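Local coordinates for glycosylation Associate Protein 3 (Streptococcus agalactiae serotype V, PDB 6OYC) that probably works with Gap1 and Gap2 in the accessory Sec system, supporting glycosylation and secretion of a bacterial surface glycoprotein, perhaps by binding its sugars, at residues C[179-188]-C[310-318]. Residues are numbered along the deposited sequence; the frame is centred on the assembly and turned at random.
Sequences KIESISQLQQ and GNEHLPYLT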
# COMPACT_ATOMS: atom_id res chain seq x y z
N LYS C 179 -5.16 -11.44 -11.25
CA LYS C 179 -4.79 -12.28 -10.10
C LYS C 179 -6.02 -13.00 -9.55
O LYS C 179 -6.55 -12.60 -8.51
CB LYS C 179 -4.16 -11.45 -8.98
CG LYS C 179 -2.91 -10.65 -9.36
CD LYS C 179 -2.59 -9.49 -8.38
CE LYS C 179 -3.82 -8.64 -8.06
NZ LYS C 179 -4.51 -8.13 -9.29
N ILE C 180 -6.45 -14.09 -10.20
CA ILE C 180 -7.52 -14.97 -9.71
C ILE C 180 -8.80 -14.19 -9.40
O ILE C 180 -9.90 -14.67 -9.71
CB ILE C 180 -7.08 -15.82 -8.48
CG1 ILE C 180 -7.06 -15.05 -7.15
CG2 ILE C 180 -5.71 -16.45 -8.72
CD1 ILE C 180 -8.34 -15.08 -6.33
N GLU C 181 -8.69 -13.00 -8.81
CA GLU C 181 -9.81 -12.12 -8.48
C GLU C 181 -10.20 -11.31 -9.71
O GLU C 181 -10.46 -10.10 -9.62
CB GLU C 181 -9.42 -11.20 -7.32
CG GLU C 181 -8.22 -10.31 -7.62
CD GLU C 181 -7.41 -9.99 -6.41
OE1 GLU C 181 -6.20 -9.70 -6.57
OE2 GLU C 181 -7.99 -10.00 -5.30
N SER C 182 -10.15 -11.93 -10.89
CA SER C 182 -10.15 -11.19 -12.15
C SER C 182 -11.57 -11.02 -12.68
O SER C 182 -12.26 -12.01 -12.92
CB SER C 182 -9.29 -11.92 -13.19
OG SER C 182 -9.48 -11.38 -14.49
N ILE C 183 -11.99 -9.75 -12.85
CA ILE C 183 -13.27 -9.32 -13.43
C ILE C 183 -14.44 -10.10 -12.81
O ILE C 183 -15.47 -10.30 -13.45
CB ILE C 183 -13.24 -9.45 -14.96
CG1 ILE C 183 -11.88 -9.01 -15.50
CG2 ILE C 183 -14.33 -8.59 -15.62
CD1 ILE C 183 -11.76 -9.14 -17.00
N SER C 184 -14.27 -10.54 -11.55
CA SER C 184 -15.22 -11.32 -10.75
C SER C 184 -15.19 -12.81 -11.09
O SER C 184 -15.97 -13.59 -10.50
CB SER C 184 -16.67 -10.82 -10.88
OG SER C 184 -17.56 -11.60 -10.10
N GLN C 185 -14.32 -13.26 -11.99
CA GLN C 185 -14.38 -14.65 -12.42
C GLN C 185 -13.88 -15.53 -11.27
O GLN C 185 -12.79 -16.12 -11.34
CB GLN C 185 -13.61 -14.86 -13.73
CG GLN C 185 -13.82 -13.77 -14.85
CD GLN C 185 -15.28 -13.41 -15.22
OE1 GLN C 185 -16.25 -13.72 -14.51
NE2 GLN C 185 -15.43 -12.72 -16.35
N LEU C 186 -14.71 -15.60 -10.21
CA LEU C 186 -14.43 -16.32 -8.98
C LEU C 186 -15.50 -17.38 -8.84
O LEU C 186 -15.44 -18.41 -9.53
CB LEU C 186 -14.43 -15.33 -7.79
CG LEU C 186 -14.17 -15.64 -6.31
CD1 LEU C 186 -13.72 -14.34 -5.69
CD2 LEU C 186 -15.35 -16.19 -5.49
N GLN C 187 -16.50 -17.20 -7.98
CA GLN C 187 -17.62 -18.11 -7.81
C GLN C 187 -18.90 -17.33 -7.57
O GLN C 187 -19.90 -17.93 -7.14
CB GLN C 187 -17.37 -19.09 -6.63
CG GLN C 187 -16.30 -20.16 -6.91
CD GLN C 187 -16.15 -21.17 -5.77
OE1 GLN C 187 -15.06 -21.34 -5.21
NE2 GLN C 187 -17.25 -21.83 -5.42
N GLN C 188 -18.91 -16.02 -7.83
CA GLN C 188 -20.08 -15.18 -7.62
C GLN C 188 -20.08 -14.00 -8.58
O GLN C 188 -19.11 -13.76 -9.31
CB GLN C 188 -20.15 -14.64 -6.19
CG GLN C 188 -20.39 -15.65 -5.11
CD GLN C 188 -19.62 -15.31 -3.86
OE1 GLN C 188 -18.44 -15.65 -3.74
NE2 GLN C 188 -20.27 -14.60 -2.94
N GLY C 310 -3.38 -13.63 0.29
CA GLY C 310 -4.73 -13.80 0.78
C GLY C 310 -5.79 -13.78 -0.30
O GLY C 310 -6.86 -14.38 -0.11
N ASN C 311 -5.53 -13.12 -1.42
CA ASN C 311 -6.47 -13.14 -2.54
C ASN C 311 -6.78 -14.56 -2.98
O ASN C 311 -7.92 -14.87 -3.35
CB ASN C 311 -5.92 -12.32 -3.70
CG ASN C 311 -4.74 -12.99 -4.37
OD1 ASN C 311 -4.82 -13.40 -5.52
ND2 ASN C 311 -3.65 -13.14 -3.63
N GLU C 312 -5.78 -15.45 -2.92
CA GLU C 312 -6.01 -16.84 -3.28
C GLU C 312 -6.92 -17.57 -2.32
O GLU C 312 -7.16 -18.76 -2.51
CB GLU C 312 -4.67 -17.57 -3.39
CG GLU C 312 -3.81 -17.01 -4.50
CD GLU C 312 -2.41 -17.57 -4.50
OE1 GLU C 312 -1.59 -17.12 -5.33
OE2 GLU C 312 -2.12 -18.47 -3.68
N HIS C 313 -7.43 -16.89 -1.28
CA HIS C 313 -8.41 -17.48 -0.38
C HIS C 313 -9.85 -17.23 -0.81
O HIS C 313 -10.77 -17.80 -0.20
CB HIS C 313 -8.26 -16.93 1.05
CG HIS C 313 -6.91 -17.13 1.64
ND1 HIS C 313 -6.59 -16.67 2.90
CD2 HIS C 313 -5.79 -17.72 1.15
CE1 HIS C 313 -5.33 -16.98 3.16
NE2 HIS C 313 -4.83 -17.61 2.12
N LEU C 314 -10.07 -16.37 -1.80
CA LEU C 314 -11.44 -16.00 -2.14
C LEU C 314 -12.34 -17.19 -2.49
O LEU C 314 -13.55 -17.10 -2.18
CB LEU C 314 -11.41 -14.98 -3.29
CG LEU C 314 -11.03 -13.57 -2.85
CD1 LEU C 314 -10.89 -12.65 -4.04
CD2 LEU C 314 -12.08 -13.05 -1.88
N PRO C 315 -11.87 -18.28 -3.09
CA PRO C 315 -12.77 -19.45 -3.27
C PRO C 315 -13.22 -20.13 -1.97
O PRO C 315 -14.32 -20.70 -1.96
CB PRO C 315 -11.94 -20.39 -4.15
CG PRO C 315 -11.09 -19.44 -4.97
CD PRO C 315 -10.71 -18.34 -4.00
N TYR C 316 -12.45 -20.09 -0.88
CA TYR C 316 -12.93 -20.64 0.40
C TYR C 316 -14.18 -19.92 0.92
O TYR C 316 -14.65 -20.26 2.01
CB TYR C 316 -11.85 -20.56 1.49
CG TYR C 316 -10.62 -21.43 1.30
CD1 TYR C 316 -10.65 -22.81 1.56
CD2 TYR C 316 -9.42 -20.87 0.89
CE1 TYR C 316 -9.51 -23.60 1.39
CE2 TYR C 316 -8.28 -21.64 0.71
CZ TYR C 316 -8.33 -22.99 0.96
OH TYR C 316 -7.17 -23.72 0.78
N LEU C 317 -14.70 -18.94 0.17
CA LEU C 317 -15.84 -18.12 0.59
C LEU C 317 -17.16 -18.88 0.53
O LEU C 317 -17.91 -18.92 1.51
CB LEU C 317 -15.89 -16.88 -0.29
CG LEU C 317 -16.43 -15.56 0.22
CD1 LEU C 317 -16.20 -15.44 1.71
CD2 LEU C 317 -15.72 -14.47 -0.55
N THR C 318 -17.47 -19.44 -0.64
CA THR C 318 -18.68 -20.23 -0.86
C THR C 318 -18.99 -21.22 0.27
O THR C 318 -19.76 -20.92 1.18
CB THR C 318 -18.57 -21.02 -2.18
OG1 THR C 318 -19.82 -21.66 -2.48
CG2 THR C 318 -17.48 -22.07 -2.09
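Leu-314 meets Leu-186 and Glu-181 and shows how an irregular loop can pack on a short 3-10 segment. CD1 of Leu-186 reaches to 3.4 Å from Leu-314 CB, the two side chains crossing at about a right angle. CG of Leu-186 stands anti to its own backbone N (chi1 -179°), which carries the methyls across to the 3-10 segment. CD1 of Leu-314 also meets CB of Glu-181 at 3.9 Å and, from another direction, CD1 of Ile-180 at 4.2 Å. That Ile-180 CD1 comes closer still to Asn-311 O, at 3.0 Å. Behind Leu-314 lie Ile-227 and Tyr-292, so the contact continues into the domain with the parallel sheet. The side chain of Glu-181 crosses that of Asn-311 at about a right angle, OE2 3.5 Å from Asn-311 CB, while Lys-179 NZ forms a salt bridge with Glu-181 OE1 at 3.6 Å, probably offsetting some of the carboxylate's charge.

Towards the chain's last modelled residue the packing gives way to the exposed side. There the extended chain of Gln-187 crosses Pro-315 and Thr-318 at about right angles, and Gln-188 comes no nearer than 4.4 Å, between its OE1 and Leu-317 CD2. With 494 Å² buried, both sides summed, and carbon meeting carbon or polar atoms without a clear directional bond, shape and burial probably hold the loop 179-188 to 310-318.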